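Local coordinates for kinectin 1 (Kinesin receptor) (PDB 4MU6), which is of unknown molecular function but is the Legionella effector LegC3, of which this chain is the N-terminal, predominantly helical coiled-coil domain, at residues M3-C8 / H242-K247; A23-S28 / K273-L278; S48-L53 / D250-A255. One frame throughout, in Å; residues are numbered along the deposited sequence.

Interaction 1: residues M3-C8 / H242-K247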
HETATM    1  N   MSE A   3      12.548  14.770 -10.548  1.00 59.96           N
HETATM    2  CA  MSE A   3      12.688  15.111  -9.139  1.00 54.25           C
HETATM    3  C   MSE A   3      13.278  16.495  -8.935  1.00 52.48           C
HETATM    4  O   MSE A   3      14.114  16.947  -9.712  1.00 60.29           O
HETATM    5  CB  MSE A   3      13.568  14.073  -8.454  1.00 55.85           C
HETATM    6  CG  MSE A   3      12.985  12.680  -8.556  1.00 67.05           C
HETATM    7 SE   MSE A   3      11.264  12.630  -7.638  1.00126.44          SE
HETATM    8  CE  MSE A   3      11.982  12.880  -5.867  1.00 31.19           C
ATOM      9  N   PHE A   4      12.847  17.155  -7.868  1.00 48.46           N
ATOM     10  CA  PHE A   4      13.335  18.489  -7.558  1.00 48.79           C
ATOM     11  C   PHE A   4      14.510  18.503  -6.578  1.00 45.21           C
ATOM     12  O   PHE A   4      15.564  19.061  -6.887  1.00 38.45           O
ATOM     13  CB  PHE A   4      12.200  19.358  -7.023  1.00 46.23           C
ATOM     14  CG  PHE A   4      11.206  19.777  -8.072  1.00 47.20           C
ATOM     15  CD1 PHE A   4      11.468  20.867  -8.902  1.00 48.85           C
ATOM     16  CD2 PHE A   4       9.998  19.100  -8.220  1.00 41.26           C
ATOM     17  CE1 PHE A   4      10.546  21.267  -9.867  1.00 42.83           C
ATOM     18  CE2 PHE A   4       9.068  19.494  -9.178  1.00 38.06           C
ATOM     19  CZ  PHE A   4       9.341  20.579 -10.002  1.00 44.17           C
ATOM     20  N   LEU A   5      14.331  17.908  -5.396  1.00 41.11           N
ATOM     21  CA  LEU A   5      15.363  18.002  -4.363  1.00 41.06           C
ATOM     22  C   LEU A   5      16.675  17.412  -4.857  1.00 44.82           C
ATOM     23  O   LEU A   5      17.729  18.024  -4.713  1.00 44.65           O
ATOM     24  CB  LEU A   5      14.942  17.307  -3.065  1.00 39.88           C
ATOM     25  CG  LEU A   5      13.851  17.926  -2.208  1.00 39.34           C
ATOM     26  CD1 LEU A   5      13.833  17.255  -0.852  1.00 40.38           C
ATOM     27  CD2 LEU A   5      14.031  19.443  -2.074  1.00 41.84           C
ATOM     28  N   ALA A   6      16.585  16.230  -5.464  1.00 45.75           N
ATOM     29  CA  ALA A   6      17.756  15.503  -5.934  1.00 45.98           C
ATOM     30  C   ALA A   6      18.514  16.245  -7.019  1.00 50.38           C
ATOM     31  O   ALA A   6      19.703  16.003  -7.222  1.00 52.23           O
ATOM     32  CB  ALA A   6      17.357  14.121  -6.433  1.00 47.55           C
ATOM     33  N   ASN A   7      17.826  17.146  -7.713  1.00 51.90           N
ATOM     34  CA  ASN A   7      18.430  17.883  -8.818  1.00 52.77           C
ATOM     35  C   ASN A   7      18.687  19.354  -8.494  1.00 54.97           C
ATOM     36  O   ASN A   7      18.988  20.152  -9.386  1.00 55.60           O
ATOM     37  CB  ASN A   7      17.569  17.754 -10.074  1.00 50.93           C
ATOM     38  CG  ASN A   7      17.559  16.344 -10.621  1.00 60.62           C
ATOM     39  OD1 ASN A   7      18.612  15.784 -10.936  1.00 63.86           O
ATOM     40  ND2 ASN A   7      16.370  15.745 -10.709  1.00 55.56           N
ATOM     41  N   CYS A   8      18.580  19.706  -7.218  1.00 51.93           N
ATOM     42  CA  CYS A   8      18.766  21.090  -6.801  1.00 54.58           C
ATOM     43  C   CYS A   8      20.241  21.467  -6.726  1.00 52.28           C
ATOM     44  O   CYS A   8      21.010  20.870  -5.970  1.00 46.61           O
ATOM     45  CB  CYS A   8      18.091  21.349  -5.450  1.00 51.81           C
ATOM     46  SG  CYS A   8      18.055  23.095  -4.940  1.00 52.47           S
ATOM     47  N   HIS A 242      10.587  10.262   5.200  1.00 41.66           N
ATOM     48  CA  HIS A 242      11.639  10.614   6.155  1.00 40.22           C
ATOM     49  C   HIS A 242      12.901  11.024   5.415  1.00 35.74           C
ATOM     50  O   HIS A 242      13.535  12.014   5.764  1.00 34.70           O
ATOM     51  CB  HIS A 242      11.965   9.458   7.104  1.00 42.42           C
ATOM     52  CG  HIS A 242      10.944   9.251   8.182  1.00 65.71           C
ATOM     53  ND1 HIS A 242      10.301  10.297   8.810  1.00 74.53           N
ATOM     54  CD2 HIS A 242      10.447   8.118   8.735  1.00 73.35           C
ATOM     55  CE1 HIS A 242       9.455   9.817   9.707  1.00 74.63           C
ATOM     56  NE2 HIS A 242       9.524   8.497   9.680  1.00 75.50           N
ATOM     57  N   ALA A 243      13.256  10.252   4.396  1.00 31.23           N
ATOM     58  CA  ALA A 243      14.445  10.540   3.608  1.00 37.35           C
ATOM     59  C   ALA A 243      14.363  11.917   2.929  1.00 35.27           C
ATOM     60  O   ALA A 243      15.291  12.707   3.034  1.00 32.34           O
ATOM     61  CB  ALA A 243      14.695   9.448   2.591  1.00 39.58           C
ATOM     62  N   LEU A 244      13.253  12.202   2.248  1.00 29.84           N
ATOM     63  CA  LEU A 244      13.083  13.479   1.562  1.00 32.65           C
ATOM     64  C   LEU A 244      13.016  14.646   2.558  1.00 36.59           C
ATOM     65  O   LEU A 244      13.538  15.734   2.288  1.00 35.91           O
ATOM     66  CB  LEU A 244      11.834  13.460   0.669  1.00 28.31           C
ATOM     67  CG  LEU A 244      11.872  12.509  -0.535  1.00 33.68           C
ATOM     68  CD1 LEU A 244      10.491  12.353  -1.134  1.00 27.00           C
ATOM     69  CD2 LEU A 244      12.875  12.978  -1.600  1.00 34.88           C
ATOM     70  N   GLU A 245      12.379  14.418   3.706  1.00 31.96           N
ATOM     71  CA  GLU A 245      12.354  15.419   4.771  1.00 37.66           C
ATOM     72  C   GLU A 245      13.784  15.784   5.214  1.00 41.53           C
ATOM     73  O   GLU A 245      14.121  16.964   5.357  1.00 38.56           O
ATOM     74  CB  GLU A 245      11.542  14.920   5.968  1.00 41.32           C
ATOM     75  CG  GLU A 245      10.040  14.917   5.774  1.00 55.51           C
ATOM     76  CD  GLU A 245       9.421  16.257   6.076  1.00 76.56           C
ATOM     77  OE1 GLU A 245       9.988  16.997   6.913  1.00 82.00           O
ATOM     78  OE2 GLU A 245       8.370  16.574   5.475  1.00 84.92           O
ATOM     79  N   LYS A 246      14.615  14.770   5.435  1.00 42.50           N
ATOM     80  CA  LYS A 246      16.004  15.010   5.820  1.00 46.56           C
ATOM     81  C   LYS A 246      16.738  15.768   4.734  1.00 37.92           C
ATOM     82  O   LYS A 246      17.438  16.730   5.025  1.00 39.38           O
ATOM     83  CB  LYS A 246      16.749  13.699   6.113  1.00 47.01           C
ATOM     84  CG  LYS A 246      16.251  12.953   7.337  1.00 60.54           C
ATOM     85  CD  LYS A 246      16.668  13.628   8.634  1.00 66.74           C
ATOM     86  CE  LYS A 246      16.261  12.778   9.834  1.00 64.11           C
ATOM     87  NZ  LYS A 246      16.771  11.381   9.714  1.00 64.19           N
ATOM     88  N   LYS A 247      16.584  15.309   3.493  1.00 32.70           N
ATOM     89  CA  LYS A 247      17.269  15.897   2.346  1.00 34.19           C
ATOM     90  C   LYS A 247      16.945  17.387   2.219  1.00 37.98           C
ATOM     91  O   LYS A 247      17.812  18.221   1.891  1.00 33.96           O
ATOM     92  CB  LYS A 247      16.867  15.151   1.069  1.00 34.03           C
ATOM     93  CG  LYS A 247      17.610  15.616  -0.164  1.00 41.43           C
ATOM     94  CD  LYS A 247      17.257  14.762  -1.360  1.00 48.55           C
ATOM     95  CE  LYS A 247      18.196  15.034  -2.520  1.00 53.24           C
ATOM     96  NZ  LYS A 247      19.632  14.733  -2.209  1.00 59.43           N
TER

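Interaction 2: residues A23-S28 / K273-L278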
ATOM      1  N   ALA A  23      16.838  43.021  -7.336  1.00 50.40           N
ATOM      2  CA  ALA A  23      16.116  43.670  -8.429  1.00 47.46           C
ATOM      3  C   ALA A  23      15.382  44.887  -7.892  1.00 50.27           C
ATOM      4  O   ALA A  23      14.981  45.764  -8.645  1.00 58.48           O
ATOM      5  CB  ALA A  23      15.139  42.712  -9.077  1.00 46.20           C
ATOM      6  N   ASP A  24      15.202  44.919  -6.575  1.00 51.28           N
ATOM      7  CA  ASP A  24      14.610  46.056  -5.876  1.00 48.54           C
ATOM      8  C   ASP A  24      15.499  47.307  -6.006  1.00 45.71           C
ATOM      9  O   ASP A  24      16.602  47.371  -5.471  1.00 43.25           O
ATOM     10  CB  ASP A  24      14.407  45.688  -4.404  1.00 49.26           C
ATOM     11  CG  ASP A  24      13.469  46.628  -3.681  1.00 51.63           C
ATOM     12  OD1 ASP A  24      13.451  47.841  -3.994  1.00 40.24           O
ATOM     13  OD2 ASP A  24      12.749  46.146  -2.784  1.00 57.59           O
ATOM     14  N   GLU A  25      15.005  48.309  -6.714  1.00 49.25           N
ATOM     15  CA  GLU A  25      15.793  49.503  -6.965  1.00 49.55           C
ATOM     16  C   GLU A  25      15.598  50.549  -5.866  1.00 50.41           C
ATOM     17  O   GLU A  25      16.078  51.677  -5.969  1.00 49.71           O
ATOM     18  CB  GLU A  25      15.451  50.059  -8.348  1.00 50.61           C
ATOM     19  CG  GLU A  25      15.565  48.991  -9.437  1.00 53.06           C
ATOM     20  CD  GLU A  25      15.566  49.567 -10.841  1.00 61.78           C
ATOM     21  OE1 GLU A  25      15.910  50.757 -11.000  1.00 68.47           O
ATOM     22  OE2 GLU A  25      15.229  48.824 -11.789  1.00 60.08           O
ATOM     23  N   GLU A  26      14.923  50.149  -4.793  1.00 56.31           N
ATOM     24  CA  GLU A  26      14.506  51.087  -3.755  1.00 59.03           C
ATOM     25  C   GLU A  26      15.113  50.761  -2.391  1.00 51.37           C
ATOM     26  O   GLU A  26      14.707  51.326  -1.373  1.00 50.61           O
ATOM     27  CB  GLU A  26      12.977  51.091  -3.648  1.00 66.10           C
ATOM     28  CG  GLU A  26      12.264  51.177  -4.989  1.00 75.10           C
ATOM     29  CD  GLU A  26      10.888  50.513  -4.986  1.00 80.31           C
ATOM     30  OE1 GLU A  26      10.566  49.775  -4.019  1.00 79.87           O
ATOM     31  OE2 GLU A  26      10.136  50.725  -5.967  1.00 73.02           O
ATOM     32  N   LEU A  27      16.075  49.846  -2.364  1.00 44.13           N
ATOM     33  CA  LEU A  27      16.736  49.486  -1.111  1.00 37.31           C
ATOM     34  C   LEU A  27      17.443  50.712  -0.520  1.00 34.97           C
ATOM     35  O   LEU A  27      17.851  51.612  -1.254  1.00 39.59           O
ATOM     36  CB  LEU A  27      17.707  48.332  -1.346  1.00 35.40           C
ATOM     37  CG  LEU A  27      17.019  47.072  -1.882  1.00 38.45           C
ATOM     38  CD1 LEU A  27      18.046  46.040  -2.397  1.00 35.89           C
ATOM     39  CD2 LEU A  27      16.122  46.457  -0.801  1.00 43.23           C
ATOM     40  N   SER A  28      17.550  50.768   0.804  1.00 29.22           N
ATOM     41  CA  SER A  28      18.048  51.970   1.475  1.00 41.53           C
ATOM     42  C   SER A  28      19.453  51.772   2.050  1.00 41.32           C
ATOM     43  O   SER A  28      19.861  50.643   2.332  1.00 36.21           O
ATOM     44  CB  SER A  28      17.102  52.363   2.607  1.00 38.61           C
ATOM     45  OG  SER A  28      17.130  51.382   3.629  1.00 40.34           O
ATOM     46  N   LYS A 273      26.190  48.677 -10.837  1.00 54.18           N
ATOM     47  CA  LYS A 273      25.308  48.699 -11.996  1.00 59.76           C
ATOM     48  C   LYS A 273      24.510  49.994 -12.069  1.00 64.48           C
ATOM     49  O   LYS A 273      24.042  50.375 -13.144  1.00 71.16           O
ATOM     50  CB  LYS A 273      24.323  47.534 -11.935  1.00 70.71           C
ATOM     51  CG  LYS A 273      24.884  46.170 -12.280  1.00 79.10           C
ATOM     52  CD  LYS A 273      24.112  45.058 -11.547  1.00 80.77           C
ATOM     53  CE  LYS A 273      22.591  45.280 -11.570  1.00 81.63           C
ATOM     54  NZ  LYS A 273      21.851  44.283 -10.726  1.00 78.70           N
ATOM     55  N   LYS A 274      24.337  50.643 -10.919  1.00 60.64           N
ATOM     56  CA  LYS A 274      23.545  51.869 -10.803  1.00 66.97           C
ATOM     57  C   LYS A 274      22.029  51.717 -11.026  1.00 67.71           C
ATOM     58  O   LYS A 274      21.324  52.714 -11.180  1.00 69.24           O
ATOM     59  CB  LYS A 274      24.101  52.976 -11.704  1.00 72.70           C
ATOM     60  CG  LYS A 274      25.591  53.198 -11.547  1.00 79.26           C
ATOM     61  CD  LYS A 274      26.044  54.399 -12.346  1.00 76.76           C
ATOM     62  CE  LYS A 274      27.493  54.718 -12.066  1.00 76.19           C
ATOM     63  NZ  LYS A 274      27.837  56.069 -12.588  1.00 79.31           N
ATOM     64  N   LYS A 275      21.522  50.487 -11.046  1.00 59.16           N
ATOM     65  CA  LYS A 275      20.071  50.291 -11.049  1.00 59.92           C
ATOM     66  C   LYS A 275      19.559  50.339  -9.611  1.00 58.48           C
ATOM     67  O   LYS A 275      19.134  49.324  -9.050  1.00 64.50           O
ATOM     68  CB  LYS A 275      19.680  48.969 -11.716  1.00 64.07           C
ATOM     69  CG  LYS A 275      20.070  48.872 -13.180  1.00 70.22           C
ATOM     70  CD  LYS A 275      19.343  47.735 -13.868  1.00 76.57           C
ATOM     71  CE  LYS A 275      17.871  48.061 -14.046  1.00 81.99           C
ATOM     72  NZ  LYS A 275      17.673  49.308 -14.844  1.00 83.51           N
ATOM     73  N   HIS A 276      19.619  51.525  -9.016  1.00 54.92           N
ATOM     74  CA  HIS A 276      19.286  51.705  -7.606  1.00 49.01           C
ATOM     75  C   HIS A 276      19.098  53.196  -7.351  1.00 45.32           C
ATOM     76  O   HIS A 276      19.289  54.001  -8.255  1.00 44.49           O
ATOM     77  CB  HIS A 276      20.394  51.129  -6.704  1.00 37.40           C
ATOM     78  CG  HIS A 276      21.729  51.790  -6.891  1.00 39.49           C
ATOM     79  ND1 HIS A 276      21.976  53.089  -6.504  1.00 36.08           N
ATOM     80  CD2 HIS A 276      22.884  51.331  -7.431  1.00 37.40           C
ATOM     81  CE1 HIS A 276      23.225  53.407  -6.804  1.00 40.59           C
ATOM     82  NE2 HIS A 276      23.800  52.355  -7.365  1.00 38.82           N
ATOM     83  N   THR A 277      18.743  53.559  -6.121  1.00 46.66           N
ATOM     84  CA  THR A 277      18.397  54.940  -5.792  1.00 45.70           C
ATOM     85  C   THR A 277      19.349  55.528  -4.747  1.00 48.21           C
ATOM     86  O   THR A 277      19.046  56.529  -4.079  1.00 41.75           O
ATOM     87  CB  THR A 277      16.933  55.040  -5.300  1.00 46.87           C
ATOM     88  OG1 THR A 277      16.656  53.963  -4.396  1.00 44.87           O
ATOM     89  CG2 THR A 277      15.977  54.939  -6.473  1.00 51.04           C
ATOM     90  N   LEU A 278      20.514  54.909  -4.616  1.00 44.11           N
ATOM     91  CA  LEU A 278      21.474  55.350  -3.625  1.00 41.74           C
ATOM     92  C   LEU A 278      22.323  56.487  -4.186  1.00 44.89           C
ATOM     93  O   LEU A 278      22.679  56.483  -5.365  1.00 45.31           O
ATOM     94  CB  LEU A 278      22.353  54.180  -3.187  1.00 42.84           C
ATOM     95  CG  LEU A 278      21.633  52.989  -2.545  1.00 40.81           C
ATOM     96  CD1 LEU A 278      22.496  51.747  -2.632  1.00 37.59           C
ATOM     97  CD2 LEU A 278      21.267  53.279  -1.093  1.00 35.56           C
TER
HETATM   98  O   HOH W   1      18.470  51.557  -3.900  1.00 35.46           O
HETATM   99  O   HOH W   2      17.446  54.350  -1.345  1.00 55.67           O

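Interaction 3: residues S48-L53 / D250-A255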
ATOM      1  N   SER A  48      12.606  33.064   1.345  1.00 29.82           N
ATOM      2  CA  SER A  48      12.156  32.694   0.003  1.00 27.50           C
ATOM      3  C   SER A  48      12.821  31.412  -0.547  1.00 28.88           C
ATOM      4  O   SER A  48      12.150  30.610  -1.197  1.00 31.89           O
ATOM      5  CB  SER A  48      12.226  33.878  -0.985  1.00 34.15           C
ATOM      6  OG  SER A  48      13.486  33.995  -1.620  1.00 44.04           O
ATOM      7  N   VAL A  49      14.119  31.216  -0.298  1.00 36.36           N
ATOM      8  CA  VAL A  49      14.791  29.963  -0.665  1.00 29.96           C
ATOM      9  C   VAL A  49      14.148  28.790   0.094  1.00 32.35           C
ATOM     10  O   VAL A  49      13.863  27.743  -0.482  1.00 32.34           O
ATOM     11  CB  VAL A  49      16.286  30.001  -0.334  1.00 30.69           C
ATOM     12  CG1 VAL A  49      16.931  28.609  -0.534  1.00 33.03           C
ATOM     13  CG2 VAL A  49      16.988  31.057  -1.172  1.00 31.93           C
ATOM     14  N   THR A  50      13.909  28.989   1.388  1.00 32.46           N
ATOM     15  CA  THR A  50      13.315  27.955   2.226  1.00 34.23           C
ATOM     16  C   THR A  50      11.919  27.541   1.743  1.00 39.36           C
ATOM     17  O   THR A  50      11.607  26.355   1.754  1.00 41.33           O
ATOM     18  CB  THR A  50      13.300  28.359   3.726  1.00 32.89           C
ATOM     19  OG1 THR A  50      14.649  28.541   4.185  1.00 31.66           O
ATOM     20  CG2 THR A  50      12.619  27.286   4.600  1.00 25.59           C
ATOM     21  N   ALA A  51      11.101  28.500   1.299  1.00 34.31           N
ATOM     22  CA  ALA A  51       9.754  28.186   0.792  1.00 35.65           C
ATOM     23  C   ALA A  51       9.836  27.385  -0.502  1.00 37.66           C
ATOM     24  O   ALA A  51       9.105  26.399  -0.681  1.00 31.60           O
ATOM     25  CB  ALA A  51       8.883  29.473   0.600  1.00 28.93           C
ATOM     26  N   THR A  52      10.737  27.799  -1.394  1.00 35.44           N
ATOM     27  CA  THR A  52      11.002  27.037  -2.613  1.00 34.15           C
ATOM     28  C   THR A  52      11.424  25.597  -2.305  1.00 34.20           C
ATOM     29  O   THR A  52      10.968  24.654  -2.953  1.00 38.37           O
ATOM     30  CB  THR A  52      12.086  27.694  -3.474  1.00 42.16           C
ATOM     31  OG1 THR A  52      11.588  28.922  -4.021  1.00 43.78           O
ATOM     32  CG2 THR A  52      12.514  26.757  -4.617  1.00 37.77           C
ATOM     33  N   LEU A  53      12.306  25.414  -1.332  1.00 38.32           N
ATOM     34  CA  LEU A  53      12.761  24.053  -1.017  1.00 35.84           C
ATOM     35  C   LEU A  53      11.638  23.188  -0.446  1.00 36.88           C
ATOM     36  O   LEU A  53      11.539  21.990  -0.751  1.00 37.43           O
ATOM     37  CB  LEU A  53      13.976  24.072  -0.084  1.00 29.65           C
ATOM     38  CG  LEU A  53      15.263  24.516  -0.786  1.00 34.77           C
ATOM     39  CD1 LEU A  53      16.339  24.870   0.213  1.00 27.66           C
ATOM     40  CD2 LEU A  53      15.735  23.406  -1.712  1.00 35.92           C
ATOM     41  N   ASP A 250      18.706  19.354   4.942  1.00 36.39           N
ATOM     42  CA  ASP A 250      20.130  19.531   4.631  1.00 44.29           C
ATOM     43  C   ASP A 250      20.343  20.637   3.603  1.00 38.49           C
ATOM     44  O   ASP A 250      21.293  21.411   3.694  1.00 38.44           O
ATOM     45  CB  ASP A 250      20.743  18.230   4.100  1.00 42.00           C
ATOM     46  CG  ASP A 250      20.896  17.172   5.172  1.00 54.35           C
ATOM     47  OD1 ASP A 250      20.747  17.504   6.369  1.00 57.07           O
ATOM     48  OD2 ASP A 250      21.183  16.009   4.810  1.00 50.37           O
ATOM     49  N   LEU A 251      19.462  20.679   2.610  1.00 37.81           N
ATOM     50  CA  LEU A 251      19.504  21.704   1.572  1.00 36.39           C
ATOM     51  C   LEU A 251      19.239  23.094   2.149  1.00 31.86           C
ATOM     52  O   LEU A 251      19.875  24.088   1.767  1.00 35.56           O
ATOM     53  CB  LEU A 251      18.495  21.370   0.473  1.00 37.53           C
ATOM     54  CG  LEU A 251      19.001  20.343  -0.547  1.00 43.88           C
ATOM     55  CD1 LEU A 251      17.881  19.871  -1.473  1.00 47.29           C
ATOM     56  CD2 LEU A 251      20.165  20.931  -1.352  1.00 41.28           C
ATOM     57  N   ILE A 252      18.310  23.165   3.093  1.00 38.96           N
ATOM     58  CA  ILE A 252      18.060  24.419   3.773  1.00 40.72           C
ATOM     59  C   ILE A 252      19.299  24.859   4.562  1.00 40.55           C
ATOM     60  O   ILE A 252      19.706  26.022   4.492  1.00 35.64           O
ATOM     61  CB  ILE A 252      16.813  24.343   4.659  1.00 33.30           C
ATOM     62  CG1 ILE A 252      15.568  24.212   3.771  1.00 29.00           C
ATOM     63  CG2 ILE A 252      16.695  25.595   5.533  1.00 27.48           C
ATOM     64  CD1 ILE A 252      14.386  23.617   4.469  1.00 27.72           C
ATOM     65  N   GLN A 253      19.907  23.928   5.290  1.00 38.79           N
ATOM     66  CA  GLN A 253      21.103  24.250   6.048  1.00 46.54           C
ATOM     67  C   GLN A 253      22.243  24.691   5.135  1.00 39.07           C
ATOM     68  O   GLN A 253      22.966  25.616   5.462  1.00 35.46           O
ATOM     69  CB  GLN A 253      21.540  23.075   6.928  1.00 52.26           C
ATOM     70  CG  GLN A 253      22.794  23.356   7.744  1.00 57.93           C
ATOM     71  CD  GLN A 253      22.669  24.607   8.599  1.00 71.68           C
ATOM     72  OE1 GLN A 253      21.575  24.972   9.037  1.00 76.79           O
ATOM     73  NE2 GLN A 253      23.793  25.277   8.834  1.00 73.62           N
ATOM     74  N   GLU A 254      22.392  24.034   3.991  1.00 37.03           N
ATOM     75  CA  GLU A 254      23.407  24.416   3.016  1.00 36.43           C
ATOM     76  C   GLU A 254      23.197  25.839   2.493  1.00 42.52           C
ATOM     77  O   GLU A 254      24.118  26.675   2.501  1.00 52.02           O
ATOM     78  CB  GLU A 254      23.407  23.444   1.842  1.00 38.95           C
ATOM     79  CG  GLU A 254      24.786  23.197   1.262  1.00 56.27           C
ATOM     80  CD  GLU A 254      24.838  21.965   0.370  1.00 66.68           C
ATOM     81  OE1 GLU A 254      24.027  21.032   0.582  1.00 62.05           O
ATOM     82  OE2 GLU A 254      25.700  21.932  -0.542  1.00 76.61           O
ATOM     83  N   ALA A 255      21.985  26.099   2.025  1.00 35.54           N
ATOM     84  CA  ALA A 255      21.596  27.403   1.526  1.00 33.99           C
ATOM     85  C   ALA A 255      21.815  28.474   2.583  1.00 38.76           C
ATOM     86  O   ALA A 255      22.187  29.598   2.257  1.00 35.86           O
ATOM     87  CB  ALA A 255      20.122  27.388   1.078  1.00 31.21           C
TER

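Interaction 1: residues M3-C8 / H242-K247
L5 lies closest to K247, their CA atoms 7.3 Å apart, where the N-terminal segment 3-8 lies beside residues 242-247 of helix 227-273. Residues 4 to 6 have helical backbone angles without a regular helical bond pattern, whereas 242-247 is continuous helix. No hydrogen bond joins the two segments, so the contact rests on apolar surface and on the methylene part of a lysine. L5, which is buried, carries most of it on the N-terminal side. Its CB meets K247 CD at 3.8 Å, while L5 CD1 reaches past the side chain to the helix backbone, 3.5 Å from L244 O. The two side chains slide past one another in opposite directions. With CG of K247 anti to its backbone N (chi1 -175°), the lysine starts out across the gap and stays extended through CE, bending only where NZ is placed. K247 CE ends up 3.5 Å from A6 CA, a tight carbon contact. Lysine suits this partly exposed position, since its long aliphatic chain, CD and CE, can lie against L5 and A6. L244 adds a methyl group: L244 CD2 stands 4.4 Å from L5 CD1, and the selenomethionine M3 comes as close to it with CE. Within the segment, N7 ND2 gives M3 O a nearly straight hydrogen bond of 2.7 Å. D60 of helix 43-105 receives the backbone N-H groups of F4 and L5, and M3 also touches it. L5 continues onto C248 and L251 of helix 227-273. The segment leading into helix 10-22 is thus held between the two long helices, 43-105 and 227-273.

Interaction 2: residues A23-S28 / K273-L278
T277 donates its hydroxyl OG1 to E25 O over 2.8 Å, the one direct hydrogen bond between these two loops. The donor lies in the carbonyl plane on a lone pair, with a C=O...donor angle of 141°. A chi1 of 43° puts OG1 in the crowded position between the backbone N and the carbonyl carbon, and from there it reaches across to segment 23-28. Two waters extend the link to L27 O, each donating to it: water 1 also accepts from T277 N, and water 2 also donates to T277 OG1. Threonine fits because its short side chain carries a hydroxyl that gives its proton to E25 O and can still accept from water 2. Farther out, E25 OE2 and K275 NZ form a long salt bridge of 3.9 Å. These side chains cross obliquely, and the CG of E25 also lies 3.6 Å from K275 O. Each loop is stiffened internally: D24 OD1 accepts from E26 N in an Asx turn, K275 centres an inverse gamma turn, and H276 ND1 takes the N-H of L278 at 3.0 Å, close to its ring plane. Apolar packing finishes the contact, with L278 CD2 set 3.8 Å from L27 O and also against the backbone of S28. L27 turns to F21, L22 and Y270, while L278 meets L271, V283 and L286. K274, with positive phi, leaves helix 227-273, and S28 N-caps helix 29-38 through G31 N. Two interhelical turns of an all-helical domain therefore meet here, side by side at its surface.

Interaction 3: residues S48-L53 / D250-A255
V49, T50 and L53 of helix 43-105 face L251, I252 and A255 of helix 227-273 in an antiparallel helix pair. The segment axes come within 10.0 Å, their N-to-C directions 159° apart and so nearly antiparallel. Contacting residues recur one turn apart on both sides, V49 with L53 and L251 with A255. The opposed directions bring V49 opposite A255 at one end and L53 opposite L251 and I252 at the other. L53 does most for its own helix: its side chain slides past that of I252 in the opposite direction, CD1 of L53 3.7 Å from I252 CG1, and crosses that of L251 at about a right angle, CD2 4.1 Å from L251 CB. A branched leucine suits this, since each methyl finds its own neighbour. At the other end V49 CG1, anti to the backbone N at chi1 172°, rests 3.8 Å from A255 CB. The small alanine lets the valine methyl meet the second helix close to its backbone. T50 sits where the backbones come closest, its CA 6.1 Å from that of I252; the two side chains cross at about a right angle, with T50 OG1 3.8 Å from I252 CG2. That hydroxyl is hydrogen-bonded to H46 O, one turn back, which allows the threonine to present itself next to aliphatic carbon. Helix 10-22 closes over one side, with I10 and V14 on A255 and H17 on V49, while L5 and C8 reach L251 and L53. Antiparallel packing of two long helices, with short helix 10-22 against them, fits this all-helical domain.

Overall arrangement
Interactions 1 and 3 both use helix 227-273 and touch each other: L5 and C8 of the N-terminal segment pack on L251 and L53, so the loop packs directly against the helix pair. Both are partly buried and lack hydrogen bonds between their segments; interaction 3 joins two regular helices mainly through branched aliphatic side chains and an alanine, whereas interaction 1 lays an irregular segment on a helix with help from a lysine chain. Interaction 2 lies about 26 Å from interaction 3, centre to centre, where helix 227-273 has ended. A surface contact, it relies on a hydroxyl, waters and a long ion pair.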